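Local coordinates for protein inorganic pyrophosphatase (Neisseria gonorrhoeae, PDB 5TEA) that probably hydrolyses inorganic pyrophosphate to two phosphate ions in a magnesium-dependent reaction, as a homohexameric enzyme of the PPase family, at residues Met103-Asp108 and Thr159-Trp164; Asp75-Asp80 and Glu110-Ile115. One frame throughout, in Å; residues are numbered along the deposited sequence.

Contact 1 (Met103-Asp108 and Thr159-Trp164); sequences MKFVDD and TKVESW
Met103 lies alongside Trp164, both side chains pointing the same way from neighbouring strands. Its CB meets Trp164 CZ3 at 3.4 Å. CG, anti to the backbone N (chi1 -172°), stands over one face of the six-membered ring, 3.7 Å from its centroid, a CH-pi contact; it also touches Val161 CG1, which lies over the same indole face near the rim. SD approaches Trp164 CH2 to 3.5 Å, an oblique Met-aromatic contact, and also nears Val161 CG2. A flexible thioether suits this place because it can follow a flat indole and a branched valine at once. Val161, beta-branched, sends CG2 to Phe105 CD1 at 3.7 Å.

The backbones form an antiparallel pair within the mixed sheet of the pyrophosphatase fold, interrupted by a classic beta bulge at Glu162-Ser163 opposite Lys104, which bonds to Glu162 N through its O (2.8 Å) and to Ser163 O through its N. Val106 and Lys160 bond reciprocally, with Val106 N to Lys160 O and Lys160 N to Val106 O both 3.0 Å. Val106 CG2 rests against Glu162 OE2 and CG. Helix 137-149 covers the face with Met103 and Trp164, where Glu144 accepts the indole N-H; Lys104 turns its ammonium instead to Asp113.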
loop_
_atom_site.group_PDB
_atom_site.type_symbol
_atom_site.label_atom_id
_atom_site.label_comp_id
_atom_site.label_asym_id
_atom_site.label_seq_id
_atom_site.Cartn_x
_atom_site.Cartn_y
_atom_site.Cartn_z
ATOM N N MET B 103 21.278 20.863 0.477
ATOM C CA MET B 103 22.068 19.990 1.329
ATOM C C MET B 103 23.473 19.933 0.736
ATOM O O MET B 103 23.672 19.316 -0.311
ATOM C CB MET B 103 21.435 18.598 1.405
ATOM C CG MET B 103 22.099 17.712 2.429
ATOM S SD MET B 103 21.377 16.059 2.449
ATOM C CE MET B 103 22.192 15.329 1.034
ATOM N N LYS B 104 24.439 20.619 1.375
ATOM C CA LYS B 104 25.823 20.531 0.930
ATOM C C LYS B 104 26.392 19.177 1.328
ATOM O O LYS B 104 26.351 18.800 2.503
ATOM C CB LYS B 104 26.668 21.651 1.539
ATOM C CG LYS B 104 26.234 23.036 1.090
ATOM C CD LYS B 104 26.552 23.269 -0.376
ATOM C CE LYS B 104 28.054 23.408 -0.594
ATOM N NZ LYS B 104 28.425 23.795 -1.984
ATOM N N PHE B 105 26.947 18.457 0.357
ATOM C CA PHE B 105 27.185 17.032 0.556
ATOM C C PHE B 105 28.438 16.621 -0.194
ATOM O O PHE B 105 28.674 17.054 -1.325
ATOM C CB PHE B 105 25.974 16.228 0.081
ATOM C CG PHE B 105 26.049 14.755 0.370
ATOM C CD1 PHE B 105 26.080 14.283 1.672
ATOM C CD2 PHE B 105 26.031 13.844 -0.671
ATOM C CE1 PHE B 105 26.138 12.907 1.929
ATOM C CE2 PHE B 105 26.068 12.465 -0.432
ATOM C CZ PHE B 105 26.120 12.002 0.871
ATOM N N VAL B 106 29.230 15.770 0.443
ATOM C CA VAL B 106 30.435 15.224 -0.152
ATOM C C VAL B 106 30.260 13.720 -0.211
ATOM O O VAL B 106 29.900 13.090 0.792
ATOM C CB VAL B 106 31.692 15.621 0.643
ATOM C CG1 VAL B 106 32.922 14.924 0.075
ATOM C CG2 VAL B 106 31.862 17.147 0.597
ATOM N N ASP B 107 30.483 13.156 -1.391
ATOM C CA ASP B 107 30.269 11.735 -1.662
ATOM C C ASP B 107 31.511 11.254 -2.388
ATOM O O ASP B 107 31.800 11.724 -3.494
ATOM C CB ASP B 107 29.013 11.537 -2.518
ATOM C CG ASP B 107 28.611 10.077 -2.675
ATOM O OD1 ASP B 107 29.434 9.174 -2.445
ATOM O OD2 ASP B 107 27.443 9.837 -3.052
ATOM N N ASP B 108 32.266 10.358 -1.748
ATOM C CA ASP B 108 33.430 9.713 -2.364
ATOM C C ASP B 108 34.477 10.728 -2.827
ATOM O O ASP B 108 35.122 10.559 -3.866
ATOM C CB ASP B 108 33.003 8.797 -3.519
ATOM C CG ASP B 108 34.081 7.793 -3.897
ATOM O OD1 ASP B 108 34.796 7.287 -2.990
ATOM O OD2 ASP B 108 34.213 7.495 -5.104
ATOM N N THR B 159 30.691 9.880 3.015
ATOM C CA THR B 159 29.306 10.294 2.793
ATOM C C THR B 159 29.026 11.289 3.915
ATOM O O THR B 159 28.752 10.878 5.046
ATOM C CB THR B 159 28.305 9.121 2.833
ATOM O OG1 THR B 159 28.426 8.410 4.081
ATOM C CG2 THR B 159 28.546 8.150 1.674
ATOM N N LYS B 160 29.110 12.589 3.631
ATOM C CA LYS B 160 29.070 13.580 4.700
ATOM C C LYS B 160 28.240 14.780 4.294
ATOM O O LYS B 160 28.577 15.475 3.330
ATOM C CB LYS B 160 30.472 14.045 5.092
ATOM C CG LYS B 160 30.482 15.061 6.227
ATOM C CD LYS B 160 29.715 14.535 7.432
ATOM C CE LYS B 160 29.883 15.444 8.651
ATOM N NZ LYS B 160 29.052 14.970 9.805
ATOM N N VAL B 161 27.193 15.047 5.064
ATOM C CA VAL B 161 26.451 16.300 4.949
ATOM C C VAL B 161 27.225 17.383 5.687
ATOM O O VAL B 161 27.406 17.309 6.908
ATOM C CB VAL B 161 25.030 16.160 5.509
ATOM C CG1 VAL B 161 24.322 17.526 5.448
ATOM C CG2 VAL B 161 24.245 15.060 4.744
ATOM N N GLU B 162 27.695 18.387 4.940
ATOM C CA GLU B 162 28.582 19.409 5.478
ATOM C C GLU B 162 27.828 20.570 6.100
ATOM O O GLU B 162 28.308 21.154 7.077
ATOM C CB GLU B 162 29.491 19.959 4.379
ATOM C CG GLU B 162 30.332 18.902 3.689
ATOM C CD GLU B 162 31.491 18.408 4.546
ATOM O OE1 GLU B 162 31.604 18.820 5.718
ATOM O OE2 GLU B 162 32.297 17.603 4.042
ATOM N N SER B 163 26.661 20.900 5.551
ATOM C CA SER B 163 25.850 22.012 6.030
ATOM C C SER B 163 24.540 22.008 5.265
ATOM O O SER B 163 24.390 21.337 4.240
ATOM C CB SER B 163 26.546 23.358 5.843
ATOM O OG SER B 163 26.643 23.684 4.463
ATOM N N TRP B 164 23.599 22.794 5.777
ATOM C CA TRP B 164 22.321 23.043 5.130
ATOM C C TRP B 164 22.293 24.512 4.747
ATOM O O TRP B 164 22.504 25.375 5.605
ATOM C CB TRP B 164 21.169 22.703 6.065
ATOM C CG TRP B 164 21.049 21.242 6.322
ATOM C CD1 TRP B 164 21.557 20.552 7.376
ATOM C CD2 TRP B 164 20.356 20.289 5.510
ATOM N NE1 TRP B 164 21.215 19.219 7.280
ATOM C CE2 TRP B 164 20.486 19.032 6.139
ATOM C CE3 TRP B 164 19.645 20.372 4.314
ATOM C CZ2 TRP B 164 19.927 17.881 5.619
ATOM C CZ3 TRP B 164 19.087 19.221 3.796
ATOM C CH2 TRP B 164 19.230 17.996 4.444
#

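Contact 2 (Asp75-Asp80 and Glu110-Ile115); sequences DGDELD and EVDDKI. With CA (calcium ion), chain I.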
loop_
_atom_site.group_PDB
_atom_site.type_symbol
_atom_site.label_atom_id
_atom_site.label_comp_id
_atom_site.label_asym_id
_atom_site.label_seq_id
_atom_site.Cartn_x
_atom_site.Cartn_y
_atom_site.Cartn_z
ATOM N N ASP B 75 31.894 16.818 -11.369
ATOM C CA ASP B 75 32.390 15.545 -11.882
ATOM C C ASP B 75 31.665 15.067 -13.137
ATOM O O ASP B 75 32.032 14.018 -13.677
ATOM C CB ASP B 75 32.257 14.465 -10.812
ATOM C CG ASP B 75 30.811 14.201 -10.458
ATOM O OD1 ASP B 75 30.176 15.129 -9.933
ATOM O OD2 ASP B 75 30.300 13.096 -10.745
ATOM N N GLY B 76 30.636 15.785 -13.600
ATOM C CA GLY B 76 29.801 15.331 -14.698
ATOM C C GLY B 76 28.503 14.672 -14.284
ATOM O O GLY B 76 27.736 14.239 -15.154
ATOM N N ASP B 77 28.251 14.570 -12.983
ATOM C CA ASP B 77 26.982 14.108 -12.438
ATOM C C ASP B 77 25.896 15.171 -12.636
ATOM O O ASP B 77 26.156 16.371 -12.567
ATOM C CB ASP B 77 27.168 13.823 -10.940
ATOM C CG ASP B 77 26.319 12.672 -10.431
ATOM O OD1 ASP B 77 25.621 12.012 -11.236
ATOM O OD2 ASP B 77 26.365 12.432 -9.201
ATOM N N GLU B 78 24.666 14.731 -12.873
ATOM C CA GLU B 78 23.552 15.676 -12.893
ATOM C C GLU B 78 23.278 16.206 -11.483
ATOM O O GLU B 78 23.524 15.524 -10.484
ATOM C CB GLU B 78 22.296 15.021 -13.468
ATOM N N LEU B 79 22.810 17.454 -11.406
ATOM C CA LEU B 79 22.557 18.082 -10.108
ATOM C C LEU B 79 21.311 17.468 -9.486
ATOM O O LEU B 79 20.230 17.528 -10.078
ATOM C CB LEU B 79 22.390 19.598 -10.262
ATOM C CG LEU B 79 22.094 20.411 -8.996
ATOM C CD1 LEU B 79 23.073 20.077 -7.885
ATOM C CD2 LEU B 79 22.140 21.929 -9.313
ATOM N N ASP B 80 21.466 16.859 -8.310
ATOM C CA ASP B 80 20.405 16.074 -7.704
ATOM C C ASP B 80 19.427 16.963 -6.944
ATOM O O ASP B 80 19.743 18.090 -6.555
ATOM C CB ASP B 80 20.967 15.036 -6.739
ATOM C CG ASP B 80 22.044 14.194 -7.354
ATOM O OD1 ASP B 80 21.847 13.643 -8.464
ATOM O OD2 ASP B 80 23.086 14.080 -6.690
ATOM N N GLU B 110 34.073 13.848 -3.729
ATOM C CA GLU B 110 33.586 14.840 -4.680
ATOM C C GLU B 110 32.427 15.608 -4.069
ATOM O O GLU B 110 31.664 15.071 -3.263
ATOM C CB GLU B 110 33.118 14.186 -5.996
ATOM C CG GLU B 110 34.185 13.341 -6.709
ATOM C CD GLU B 110 35.043 14.155 -7.650
ATOM O OE1 GLU B 110 35.858 13.554 -8.380
ATOM O OE2 GLU B 110 34.900 15.397 -7.664
ATOM N N VAL B 111 32.278 16.870 -4.476
ATOM C CA VAL B 111 31.083 17.621 -4.119
ATOM C C VAL B 111 29.888 16.989 -4.815
ATOM O O VAL B 111 29.935 16.704 -6.018
ATOM C CB VAL B 111 31.242 19.100 -4.509
ATOM C CG1 VAL B 111 29.941 19.878 -4.233
ATOM C CG2 VAL B 111 32.430 19.723 -3.761
ATOM N N ASP B 112 28.810 16.756 -4.063
ATOM C CA ASP B 112 27.601 16.147 -4.624
ATOM C C ASP B 112 26.369 16.761 -3.953
ATOM O O ASP B 112 25.550 16.076 -3.346
ATOM C CB ASP B 112 27.635 14.631 -4.454
ATOM C CG ASP B 112 26.572 13.927 -5.279
ATOM O OD1 ASP B 112 26.126 14.506 -6.288
ATOM O OD2 ASP B 112 26.168 12.806 -4.909
ATOM N N ASP B 113 26.242 18.082 -4.073
ATOM C CA ASP B 113 25.171 18.815 -3.408
ATOM C C ASP B 113 23.812 18.386 -3.939
ATOM O O ASP B 113 23.679 17.948 -5.085
ATOM C CB ASP B 113 25.324 20.326 -3.623
ATOM C CG ASP B 113 26.602 20.884 -3.033
ATOM O OD1 ASP B 113 27.120 20.293 -2.062
ATOM O OD2 ASP B 113 27.085 21.937 -3.532
ATOM N N LYS B 114 22.782 18.572 -3.111
ATOM C CA LYS B 114 21.417 18.212 -3.469
ATOM C C LYS B 114 20.490 19.374 -3.134
ATOM O O LYS B 114 20.449 19.833 -1.989
ATOM C CB LYS B 114 21.004 16.918 -2.753
ATOM C CG LYS B 114 22.105 15.852 -2.892
ATOM C CD LYS B 114 21.628 14.437 -2.756
ATOM C CE LYS B 114 22.833 13.503 -2.673
ATOM N NZ LYS B 114 23.654 13.554 -3.916
ATOM N N ILE B 115 19.797 19.877 -4.144
ATOM C CA ILE B 115 18.876 21.004 -3.971
ATOM C C ILE B 115 17.614 20.482 -3.306
ATOM O O ILE B 115 17.095 19.434 -3.702
ATOM C CB ILE B 115 18.554 21.646 -5.331
ATOM C CG1 ILE B 115 19.844 21.916 -6.118
ATOM C CG2 ILE B 115 17.758 22.949 -5.155
ATOM C CD1 ILE B 115 20.802 22.861 -5.364
HETATM CA CA CA I . 25.107 14.749 -8.295
HETATM O O HOH W 1 24.392 16.841 -7.360
HETATM O O HOH W 2 24.581 12.877 -7.833
#
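Asp80 CG stands anti to its carbonyl carbon (chi1 -52°), whereas Asp112 CG is anti to its backbone N (chi1 -167°), and these rotations set the two CG atoms on the side of a single calcium ion, which both carboxylates bind. Asp112 OD1 binds the metal at 2.3 Å, and Asp80 OD2 does so at 2.7 Å. The two oxygens come within 3.1 Å of each other, an approach of like charges that the shared cation would offset. Asp77 OD2 joins them. The carbonyl O of Glu78, two waters and Asp73 complete the shell. Aspartate suits these places because its short side chain brings a hard anionic oxygen close to the backbone that positions it.

Lys114 runs side by side with Asp80, and a bend at the end of its chain turns NZ back to the carboxylates. NZ meets Asp80 OD2 at 2.9 Å on its anti side, 31° out of the carboxylate plane, and forms a second salt bridge, weak as a hydrogen bond, with Asp112 OD2 at 2.8 Å. It also bonds to Asp112 O, so one ammonium ties the two segments together and would probably temper the negative charge around the metal. One of the metal-bound waters also bridges the segments, accepting from Asp80 N and donating to Asp113 O.

Beyond the ion, Ile115 N bonds to Asp80 O at 3.0 Å, and Leu79 CD2 packs against Ile115 CG1, their side chains crossing at about a right angle; helix 167-183 covers this apolar pair. Such a cluster of aspartates, held between the loop 75-80 and the break in strand 110-119, is the metal site characteristic of family I soluble pyrophosphatases, where calcium here probably occupies a position used by magnesium.

The centres of contacts 1 and 2 lie about 10 Å apart in the same mixed sheet. Along the chain their segments alternate: 75-80, 103-108, 110-115 and then 159-164. Residues 103-108 and 110-115 follow one another on the antiparallel neighbours 94-107 and 110-119, which join the two contacts directly: Phe105 O and Asp112 N are 2.8 Å apart, a probable hydrogen bond, and Phe105 also packs on Lys114. Strand 94-107 is thus paired with 159-165 on one side and, on the other, with the strand 110-119, whose break carries Asp112, placing the calcium site beside a continuous framework of strands.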